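PDB 6EHI: nuclease NucT from Helicobacter pylori, which is named as a nuclease and belongs to the PLD-like family, with a mixed alpha/beta fold that occurs here as an assembly of two copies. Local coordinates for residues A49-A54 with G78-Y83; L119-W124 with N132-L137; S33-I38 with S150-M155. The protein carries 1 engineered substitution. All blocks are in the same frame, centred on the assembly; numbering follows the deposited sequence.

Contact 1 of 3, residues A49-A54 with G78-Y83; sequences AIKSVA and GYLDKY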
loop_
_atom_site.group_PDB
_atom_site.type_symbol
_atom_site.label_atom_id
_atom_site.label_comp_id
_atom_site.label_asym_id
_atom_site.label_seq_id
_atom_site.Cartn_x
_atom_site.Cartn_y
_atom_site.Cartn_z
ATOM N N ALA A 49 -11.839 -16.404 7.203
ATOM C CA ALA A 49 -12.939 -15.536 6.829
ATOM C C ALA A 49 -13.317 -15.719 5.371
ATOM O O ALA A 49 -14.526 -15.773 5.017
ATOM C CB ALA A 49 -12.608 -14.062 7.117
ATOM N N ILE A 50 -12.309 -15.888 4.510
ATOM C CA ILE A 50 -12.524 -16.277 3.115
ATOM C C ILE A 50 -13.235 -17.629 2.967
ATOM O O ILE A 50 -14.276 -17.697 2.281
ATOM C CB ILE A 50 -11.228 -16.217 2.301
ATOM C CG1 ILE A 50 -10.731 -14.787 2.160
ATOM C CG2 ILE A 50 -11.414 -16.823 0.953
ATOM C CD1 ILE A 50 -9.263 -14.706 1.728
ATOM N N LYS A 51 -12.724 -18.655 3.653
ATOM C CA LYS A 51 -13.381 -19.972 3.688
ATOM C C LYS A 51 -14.855 -19.856 4.120
ATOM O O LYS A 51 -15.766 -20.473 3.536
ATOM C CB LYS A 51 -12.631 -20.951 4.608
ATOM C CG LYS A 51 -11.333 -21.476 4.022
ATOM C CD LYS A 51 -10.656 -22.467 4.961
ATOM C CE LYS A 51 -9.689 -23.427 4.259
ATOM N NZ LYS A 51 -9.741 -24.830 4.833
ATOM N N SER A 52 -15.094 -19.000 5.119
ATOM C CA SER A 52 -16.412 -18.859 5.713
ATOM C C SER A 52 -17.384 -18.304 4.664
ATOM O O SER A 52 -18.477 -18.783 4.483
ATOM C CB SER A 52 -16.345 -17.908 6.919
ATOM O OG SER A 52 -17.629 -17.821 7.526
ATOM N N VAL A 53 -16.960 -17.279 3.930
ATOM C CA VAL A 53 -17.824 -16.732 2.956
ATOM C C VAL A 53 -17.945 -17.597 1.671
ATOM O O VAL A 53 -19.052 -17.770 1.150
ATOM C CB VAL A 53 -17.495 -15.244 2.714
ATOM C CG1 VAL A 53 -16.263 -15.112 1.856
ATOM C CG2 VAL A 53 -18.702 -14.541 2.157
ATOM N N ALA A 54 -16.850 -18.227 1.213
ATOM C CA ALA A 54 -16.868 -19.179 0.097
ATOM C C ALA A 54 -17.825 -20.332 0.494
ATOM O O ALA A 54 -18.563 -20.821 -0.340
ATOM C CB ALA A 54 -15.486 -19.752 -0.186
ATOM N N GLY A 78 -1.924 -22.590 -0.449
ATOM C CA GLY A 78 -2.169 -24.022 -0.320
ATOM C C GLY A 78 -3.408 -24.369 0.470
ATOM O O GLY A 78 -4.141 -25.236 0.099
ATOM N N TYR A 79 -3.671 -23.611 1.512
ATOM C CA TYR A 79 -4.815 -23.788 2.420
ATOM C C TYR A 79 -6.101 -23.449 1.662
ATOM O O TYR A 79 -7.095 -24.074 1.877
ATOM C CB TYR A 79 -4.531 -22.950 3.710
ATOM C CG TYR A 79 -5.577 -22.892 4.817
ATOM C CD1 TYR A 79 -5.903 -24.026 5.584
ATOM C CD2 TYR A 79 -6.192 -21.678 5.158
ATOM C CE1 TYR A 79 -6.853 -23.966 6.609
ATOM C CE2 TYR A 79 -7.130 -21.613 6.188
ATOM C CZ TYR A 79 -7.453 -22.752 6.908
ATOM O OH TYR A 79 -8.376 -22.655 7.915
ATOM N N LEU A 80 -6.058 -22.512 0.684
ATOM C CA LEU A 80 -7.247 -22.081 0.009
ATOM C C LEU A 80 -7.425 -22.635 -1.390
ATOM O O LEU A 80 -8.530 -22.585 -1.962
ATOM C CB LEU A 80 -7.259 -20.532 -0.035
ATOM C CG LEU A 80 -7.394 -19.823 1.300
ATOM C CD1 LEU A 80 -7.259 -18.350 1.062
ATOM C CD2 LEU A 80 -8.800 -20.095 1.802
ATOM N N ASP A 81 -6.382 -23.199 -1.949
ATOM C CA ASP A 81 -6.365 -23.589 -3.365
ATOM C C ASP A 81 -7.607 -24.326 -3.946
ATOM O O ASP A 81 -8.285 -23.848 -4.890
ATOM C CB ASP A 81 -5.106 -24.425 -3.616
ATOM C CG ASP A 81 -5.031 -24.999 -5.029
ATOM O OD1 ASP A 81 -5.635 -24.471 -5.994
ATOM O OD2 ASP A 81 -4.308 -26.013 -5.180
ATOM N N LYS A 82 -7.892 -25.467 -3.393
ATOM C CA LYS A 82 -8.997 -26.276 -3.915
ATOM C C LYS A 82 -10.304 -26.066 -3.128
ATOM O O LYS A 82 -11.231 -26.841 -3.246
ATOM C CB LYS A 82 -8.587 -27.770 -3.984
ATOM C CG LYS A 82 -7.704 -28.143 -5.186
ATOM C CD LYS A 82 -7.054 -29.527 -5.032
ATOM C CE LYS A 82 -5.608 -29.517 -5.481
ATOM N NZ LYS A 82 -5.512 -29.141 -6.918
ATOM N N TYR A 83 -10.406 -24.996 -2.352
ATOM C CA TYR A 83 -11.611 -24.702 -1.603
ATOM C C TYR A 83 -12.776 -24.401 -2.525
ATOM O O TYR A 83 -12.606 -23.799 -3.563
ATOM C CB TYR A 83 -11.348 -23.545 -0.627
ATOM C CG TYR A 83 -12.268 -23.600 0.564
ATOM C CD1 TYR A 83 -12.011 -24.510 1.623
ATOM C CD2 TYR A 83 -13.384 -22.774 0.628
ATOM C CE1 TYR A 83 -12.873 -24.580 2.708
ATOM C CE2 TYR A 83 -14.274 -22.867 1.692
ATOM C CZ TYR A 83 -13.997 -23.771 2.727
ATOM O OH TYR A 83 -14.853 -23.814 3.779
#
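K51 and the rings of Y79 and Y83 form the heart of this contact. The lysine chain runs between the two tyrosine rings, crossing each side chain at about a right angle. Its CB lies 3.7 Å from Y83 CZ. With chi1 at -74°, CG is anti to the carbonyl carbon and comes to rest over the centre of the Y83 ring as a CH-pi contact, 3.7 Å from the centroid. The same CG touches L80 CD2 at 3.6 Å. Further out, CD reaches the phenol end of Y79, 3.7 Å from its OH. CE then settles over the middle of that ring, 3.6 Å from the centroid. NZ follows over the same face in a cation-pi contact, 3.9 Å from the Y79 centroid. A long amphipathic side chain suits this place: its methylenes cover aromatic carbon while its ammonium faces pi electrons. A54, small enough to fit beside an aromatic rim, sets CB in the plane of the Y83 ring, 3.8 Å from CD2. The phenol of Y83 is hydrogen-bonded to S55 OG, which fixes the far end of that ring. Beside the lysine, I50 CD1 and L80 CD1 meet, and both side chains also pack on I62. Helix 44-54 connects parallel strands 33-38 and 59-65, and segment 78-83 lies in the next connection, so the contact joins two successive beta-alpha-beta crossovers.

Contact 2 of 3, residues L119-W124 with N132-L137; sequences LGSANW and NYEVLL. With ACT (acetate ion), chain M.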
loop_
_atom_site.group_PDB
_atom_site.type_symbol
_atom_site.label_atom_id
_atom_site.label_comp_id
_atom_site.label_asym_id
_atom_site.label_seq_id
_atom_site.Cartn_x
_atom_site.Cartn_y
_atom_site.Cartn_z
ATOM N N LEU A 119 -7.810 -0.897 0.039
ATOM C CA LEU A 119 -6.449 -0.822 -0.456
ATOM C C LEU A 119 -5.509 -0.129 0.519
ATOM O O LEU A 119 -5.935 0.322 1.521
ATOM C CB LEU A 119 -6.400 -0.162 -1.864
ATOM C CG LEU A 119 -6.870 1.288 -1.990
ATOM C CD1 LEU A 119 -5.831 2.306 -1.520
ATOM C CD2 LEU A 119 -7.183 1.623 -3.398
ATOM N N GLY A 120 -4.210 -0.057 0.252
ATOM C CA GLY A 120 -3.294 0.487 1.258
ATOM C C GLY A 120 -1.978 -0.291 1.273
ATOM O O GLY A 120 -1.578 -0.890 0.253
ATOM N N SER A 121 -1.269 -0.206 2.374
ATOM C CA SER A 121 0.107 -0.701 2.464
ATOM C C SER A 121 0.219 -2.048 3.085
ATOM O O SER A 121 1.298 -2.620 3.015
ATOM C CB SER A 121 0.952 0.291 3.303
ATOM O OG SER A 121 0.468 0.465 4.646
ATOM N N ALA A 122 -0.843 -2.527 3.709
ATOM C CA ALA A 122 -0.681 -3.651 4.630
ATOM C C ALA A 122 -0.780 -5.006 3.863
ATOM O O ALA A 122 -1.818 -5.324 3.377
ATOM C CB ALA A 122 -1.765 -3.638 5.668
ATOM N N ASN A 123 0.282 -5.804 3.993
ATOM C CA ASN A 123 0.212 -7.202 3.644
ATOM C C ASN A 123 -0.673 -7.908 4.642
ATOM O O ASN A 123 -0.958 -7.370 5.763
ATOM C CB ASN A 123 1.596 -7.803 3.572
ATOM C CG ASN A 123 2.397 -7.258 2.355
ATOM O OD1 ASN A 123 1.845 -7.201 1.227
ATOM N ND2 ASN A 123 3.688 -6.925 2.543
ATOM N N TRP A 124 -1.214 -9.043 4.247
ATOM C CA TRP A 124 -2.220 -9.773 5.057
ATOM C C TRP A 124 -1.477 -10.778 5.912
ATOM O O TRP A 124 -1.484 -11.964 5.676
ATOM C CB TRP A 124 -3.322 -10.392 4.202
ATOM C CG TRP A 124 -4.240 -9.392 3.545
ATOM C CD1 TRP A 124 -4.055 -8.061 3.503
ATOM C CD2 TRP A 124 -5.368 -9.663 2.764
ATOM N NE1 TRP A 124 -5.106 -7.490 2.858
ATOM C CE2 TRP A 124 -5.908 -8.467 2.383
ATOM C CE3 TRP A 124 -6.043 -10.872 2.399
ATOM C CZ2 TRP A 124 -7.053 -8.366 1.594
ATOM C CZ3 TRP A 124 -7.197 -10.784 1.747
ATOM C CH2 TRP A 124 -7.691 -9.547 1.301
ATOM N N ASN A 132 3.251 -3.156 12.706
ATOM C CA ASN A 132 3.744 -2.241 11.701
ATOM C C ASN A 132 2.982 -0.971 11.684
ATOM O O ASN A 132 1.855 -0.951 12.150
ATOM C CB ASN A 132 3.591 -2.886 10.286
ATOM C CG ASN A 132 4.551 -4.034 10.060
ATOM O OD1 ASN A 132 5.439 -4.313 10.865
ATOM N ND2 ASN A 132 4.379 -4.736 8.909
ATOM N N TYR A 133 3.662 0.066 11.209
ATOM C CA TYR A 133 2.924 1.267 10.720
ATOM C C TYR A 133 2.416 0.883 9.313
ATOM O O TYR A 133 3.160 0.414 8.452
ATOM C CB TYR A 133 3.737 2.570 10.714
ATOM C CG TYR A 133 4.152 3.030 12.086
ATOM C CD1 TYR A 133 5.292 2.490 12.713
ATOM C CD2 TYR A 133 3.441 3.975 12.739
ATOM C CE1 TYR A 133 5.683 2.960 13.962
ATOM C CE2 TYR A 133 3.788 4.352 14.003
ATOM C CZ TYR A 133 4.899 3.856 14.606
ATOM O OH TYR A 133 5.253 4.246 15.881
ATOM N N GLU A 134 1.156 1.144 9.094
ATOM C CA GLU A 134 0.551 0.837 7.798
ATOM C C GLU A 134 -0.543 1.814 7.619
ATOM O O GLU A 134 -1.010 2.457 8.594
ATOM C CB GLU A 134 -0.117 -0.575 7.798
ATOM C CG GLU A 134 0.816 -1.693 8.145
ATOM C CD GLU A 134 1.630 -2.253 6.990
ATOM O OE1 GLU A 134 1.700 -1.690 5.870
ATOM O OE2 GLU A 134 2.350 -3.236 7.254
ATOM N N VAL A 135 -1.093 1.829 6.440
ATOM C CA VAL A 135 -2.396 2.416 6.225
ATOM C C VAL A 135 -3.306 1.440 5.513
ATOM O O VAL A 135 -2.892 0.725 4.534
ATOM C CB VAL A 135 -2.384 3.781 5.542
ATOM C CG1 VAL A 135 -1.728 4.836 6.415
ATOM C CG2 VAL A 135 -1.733 3.728 4.175
ATOM N N LEU A 136 -4.593 1.517 5.847
ATOM C CA LEU A 136 -5.626 0.684 5.179
ATOM C C LEU A 136 -6.786 1.615 4.862
ATOM O O LEU A 136 -7.305 2.309 5.807
ATOM C CB LEU A 136 -6.058 -0.459 6.071
ATOM C CG LEU A 136 -6.861 -1.552 5.392
ATOM C CD1 LEU A 136 -6.581 -2.873 6.091
ATOM C CD2 LEU A 136 -8.314 -1.249 5.500
ATOM N N LEU A 137 -7.165 1.714 3.608
ATOM C CA LEU A 137 -8.293 2.556 3.172
ATOM C C LEU A 137 -9.424 1.727 2.630
ATOM O O LEU A 137 -9.220 0.871 1.769
ATOM C CB LEU A 137 -7.864 3.551 2.130
ATOM C CG LEU A 137 -9.046 4.518 1.800
ATOM C CD1 LEU A 137 -8.735 5.805 2.500
ATOM C CD2 LEU A 137 -9.285 4.737 0.363
HETATM C C ACT M . -4.603 -3.444 2.630
HETATM O O ACT M . -3.782 -2.463 2.807
HETATM O OXT ACT M . -4.277 -4.606 2.924
HETATM C CH3 ACT M . -5.997 -3.263 2.109
HETATM O O HOH W 1 2.707 -5.192 5.448
#
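S121 OG is gripped twice: it accepts a hydrogen bond from V135 N at 2.7 Å and donates to E134 OE1 at 2.8 Å, using the anti lone pair of that oxygen. Its chi1 of 60° sets OG between the backbone N and carbonyl carbon, where a small hydroxyl fits and satisfies a buried amide. S121 N returns a bond to V135 O, 2.9 Å long. The other carboxylate oxygen, E134 OE2, takes N132 ND2 at 3.0 Å, in the plane of that amide, and a hydrogen bond from a water that itself accepts from N123 N. OE1 also accepts one from N106 of the second subunit, probably the engineered residue, at the histidine position of the family's HxK motif. Next along the strands, L119 and L137 form an antiparallel hydrogen-bonded pair, and G120, lacking a side chain, lets V135 O approach its CA to 3.3 Å. An acetate ion lies between A122 and W124, accepting from A122 N and W124 NE1. N123 OD1 is hydrogen-bonded to K108 NZ, probably that motif's lysine. A strand running out at G120 into a loop carrying S121 and N123 of a G-S-x-N sequence is characteristic of the PLD-like active site.

Contact 3 of 3, residues S33-I38 with S150-M155; sequences SVKIAI and SYYQKM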
loop_
_atom_site.group_PDB
_atom_site.type_symbol
_atom_site.label_atom_id
_atom_site.label_comp_id
_atom_site.label_asym_id
_atom_site.label_seq_id
_atom_site.Cartn_x
_atom_site.Cartn_y
_atom_site.Cartn_z
ATOM N N SER A 33 -19.365 -11.635 -4.363
ATOM C CA SER A 33 -18.021 -11.898 -4.824
ATOM C C SER A 33 -16.945 -11.200 -4.013
ATOM O O SER A 33 -17.167 -10.161 -3.345
ATOM C CB SER A 33 -17.820 -11.467 -6.267
ATOM O OG SER A 33 -17.979 -10.086 -6.429
ATOM N N VAL A 34 -15.780 -11.846 -4.040
ATOM C CA VAL A 34 -14.606 -11.313 -3.345
ATOM C C VAL A 34 -13.443 -11.489 -4.283
ATOM O O VAL A 34 -13.124 -12.613 -4.717
ATOM C CB VAL A 34 -14.349 -11.999 -1.982
ATOM C CG1 VAL A 34 -13.043 -11.507 -1.393
ATOM C CG2 VAL A 34 -15.462 -11.751 -0.997
ATOM N N LYS A 35 -12.832 -10.356 -4.653
ATOM C CA LYS A 35 -11.741 -10.318 -5.549
ATOM C C LYS A 35 -10.536 -9.747 -4.847
ATOM O O LYS A 35 -10.578 -8.627 -4.317
ATOM C CB LYS A 35 -12.095 -9.492 -6.785
ATOM C CG LYS A 35 -13.226 -10.128 -7.687
ATOM C CD LYS A 35 -13.688 -9.189 -8.803
ATOM C CE LYS A 35 -14.857 -9.769 -9.557
ATOM N NZ LYS A 35 -14.336 -10.833 -10.463
ATOM N N ILE A 36 -9.426 -10.511 -4.829
ATOM C CA ILE A 36 -8.284 -10.089 -4.000
ATOM C C ILE A 36 -7.029 -10.182 -4.811
ATOM O O ILE A 36 -6.825 -11.153 -5.573
ATOM C CB ILE A 36 -8.110 -11.007 -2.778
ATOM C CG1 ILE A 36 -9.301 -10.881 -1.849
ATOM C CG2 ILE A 36 -6.777 -10.804 -2.026
ATOM C CD1 ILE A 36 -9.611 -12.086 -0.924
ATOM N N ALA A 37 -6.179 -9.153 -4.730
ATOM C CA ALA A 37 -4.789 -9.244 -5.198
ATOM C C ALA A 37 -3.899 -8.924 -4.041
ATOM O O ALA A 37 -4.093 -7.866 -3.453
ATOM C CB ALA A 37 -4.581 -8.287 -6.314
ATOM N N ILE A 38 -3.028 -9.851 -3.638
ATOM C CA ILE A 38 -2.224 -9.692 -2.434
ATOM C C ILE A 38 -0.836 -10.155 -2.629
ATOM O O ILE A 38 -0.616 -11.254 -3.085
ATOM C CB ILE A 38 -2.929 -10.417 -1.275
ATOM C CG1 ILE A 38 -2.280 -10.125 0.090
ATOM C CG2 ILE A 38 -3.190 -11.889 -1.570
ATOM C CD1 ILE A 38 -2.376 -8.682 0.506
ATOM N N SER A 150 -12.108 -3.449 -13.342
ATOM C CA SER A 150 -11.692 -3.586 -14.707
ATOM C C SER A 150 -10.281 -4.086 -14.871
ATOM O O SER A 150 -9.967 -5.001 -15.680
ATOM C CB SER A 150 -11.880 -2.227 -15.467
ATOM O OG SER A 150 -11.241 -2.320 -16.718
ATOM N N TYR A 151 -9.382 -3.491 -14.050
ATOM C CA TYR A 151 -8.022 -3.905 -14.169
ATOM C C TYR A 151 -7.829 -5.219 -13.451
ATOM O O TYR A 151 -6.911 -5.851 -13.787
ATOM C CB TYR A 151 -7.059 -2.864 -13.658
ATOM C CG TYR A 151 -6.936 -1.649 -14.574
ATOM C CD1 TYR A 151 -6.235 -1.718 -15.711
ATOM C CD2 TYR A 151 -7.528 -0.469 -14.239
ATOM C CE1 TYR A 151 -6.109 -0.626 -16.566
ATOM C CE2 TYR A 151 -7.459 0.646 -15.108
ATOM C CZ TYR A 151 -6.723 0.544 -16.244
ATOM O OH TYR A 151 -6.536 1.540 -17.196
ATOM N N TYR A 152 -8.647 -5.516 -12.474
ATOM C CA TYR A 152 -8.557 -6.819 -11.803
ATOM C C TYR A 152 -8.738 -7.965 -12.848
ATOM O O TYR A 152 -7.970 -8.945 -12.900
ATOM C CB TYR A 152 -9.559 -6.935 -10.681
ATOM C CG TYR A 152 -9.302 -8.203 -9.873
ATOM C CD1 TYR A 152 -8.410 -8.234 -8.822
ATOM C CD2 TYR A 152 -9.879 -9.397 -10.237
ATOM C CE1 TYR A 152 -8.177 -9.404 -8.099
ATOM C CE2 TYR A 152 -9.672 -10.553 -9.506
ATOM C CZ TYR A 152 -8.802 -10.577 -8.428
ATOM O OH TYR A 152 -8.544 -11.740 -7.720
ATOM N N GLN A 153 -9.744 -7.837 -13.655
ATOM C CA GLN A 153 -9.981 -8.792 -14.774
ATOM C C GLN A 153 -8.846 -8.939 -15.719
ATOM O O GLN A 153 -8.512 -10.075 -16.092
ATOM C CB GLN A 153 -11.250 -8.364 -15.536
ATOM C CG GLN A 153 -12.513 -8.534 -14.699
ATOM C CD GLN A 153 -12.688 -9.900 -14.043
ATOM O OE1 GLN A 153 -12.930 -10.879 -14.717
ATOM N NE2 GLN A 153 -12.529 -9.970 -12.735
ATOM N N LYS A 154 -8.162 -7.834 -16.042
ATOM C CA LYS A 154 -6.958 -7.880 -16.867
ATOM C C LYS A 154 -5.819 -8.621 -16.146
ATOM O O LYS A 154 -5.164 -9.484 -16.719
ATOM C CB LYS A 154 -6.450 -6.469 -17.265
ATOM C CG LYS A 154 -7.311 -5.760 -18.319
ATOM C CD LYS A 154 -6.642 -4.565 -18.997
ATOM C CE LYS A 154 -5.174 -4.715 -19.389
ATOM N NZ LYS A 154 -4.861 -5.230 -20.748
ATOM N N MET A 155 -5.648 -8.306 -14.840
ATOM C CA MET A 155 -4.698 -9.066 -14.044
ATOM C C MET A 155 -4.995 -10.577 -14.066
ATOM O O MET A 155 -4.029 -11.412 -14.110
ATOM C CB MET A 155 -4.658 -8.565 -12.613
ATOM C CG MET A 155 -4.050 -7.168 -12.641
ATOM S SD MET A 155 -4.131 -6.390 -10.994
ATOM C CE MET A 155 -2.956 -7.375 -10.113
#
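Y152 points from helix 150-155 at strand 33-38 and meets it in two ways, with a face against K35 and an edge against the backbone of I36 and A37. With chi1 at -171°, CG is anti to the backbone N, and the ring projects from the helix to the sheet. Over one face sits K35 CB, 3.8 Å above the plane and shifted from the centre toward the rim, a CH-pi contact 3.9 Å from the centroid. The two side chains cross obliquely, and the lysine runs on past CE2 and CD2 of the ring; its NZ is hydrogen-bonded to Q61 OE1 on the adjacent strand. At the edge, I36 O and A37 N lie near the ring plane, with A37 N 3.9 Å from Y152 CE1. The hydroxyl donates to I36 O at 2.8 Å, but from above the carbonyl plane, 48° out of it. A37, with only a methyl group, is contacted by both Y152 CE1 and M155 CE, each 4.2 Å from its CB. The flexible thioether of M155 suits packing beside the ring. Strand and helix segments cross at 66°, their axes 10.0 Å apart, a gap that an aromatic ring can span. Elsewhere on the helix, Y151 meets Y14 of the second subunit. The chemistry implies a mainly apolar interface in which one buried phenol is satisfied by the strand backbone, while the lysine contributes its aliphatic part here and carries its charge to Q61.

Overall arrangement
Strand 33-38 brings the three contacts together, since its residues face both sides of the sheet. I36 turns to the side where I50 of contact 1 and W124 of contact 2 pack on it, while K35 and A37 carry contact 3 on the other, facing helix 142-158. Contact 1 is partly buried and depends on a lysine laid over rings, and the second subunit does not touch it. Contacts 2 and 3 are buried, lie on opposite sides of the chain's centre and both touch the second subunit. Contact 2 is the most polar, a network of amide, hydroxyl and carboxylate groups at strand ends; contact 3 has a single clear hydrogen bond across it, amid apolar packing.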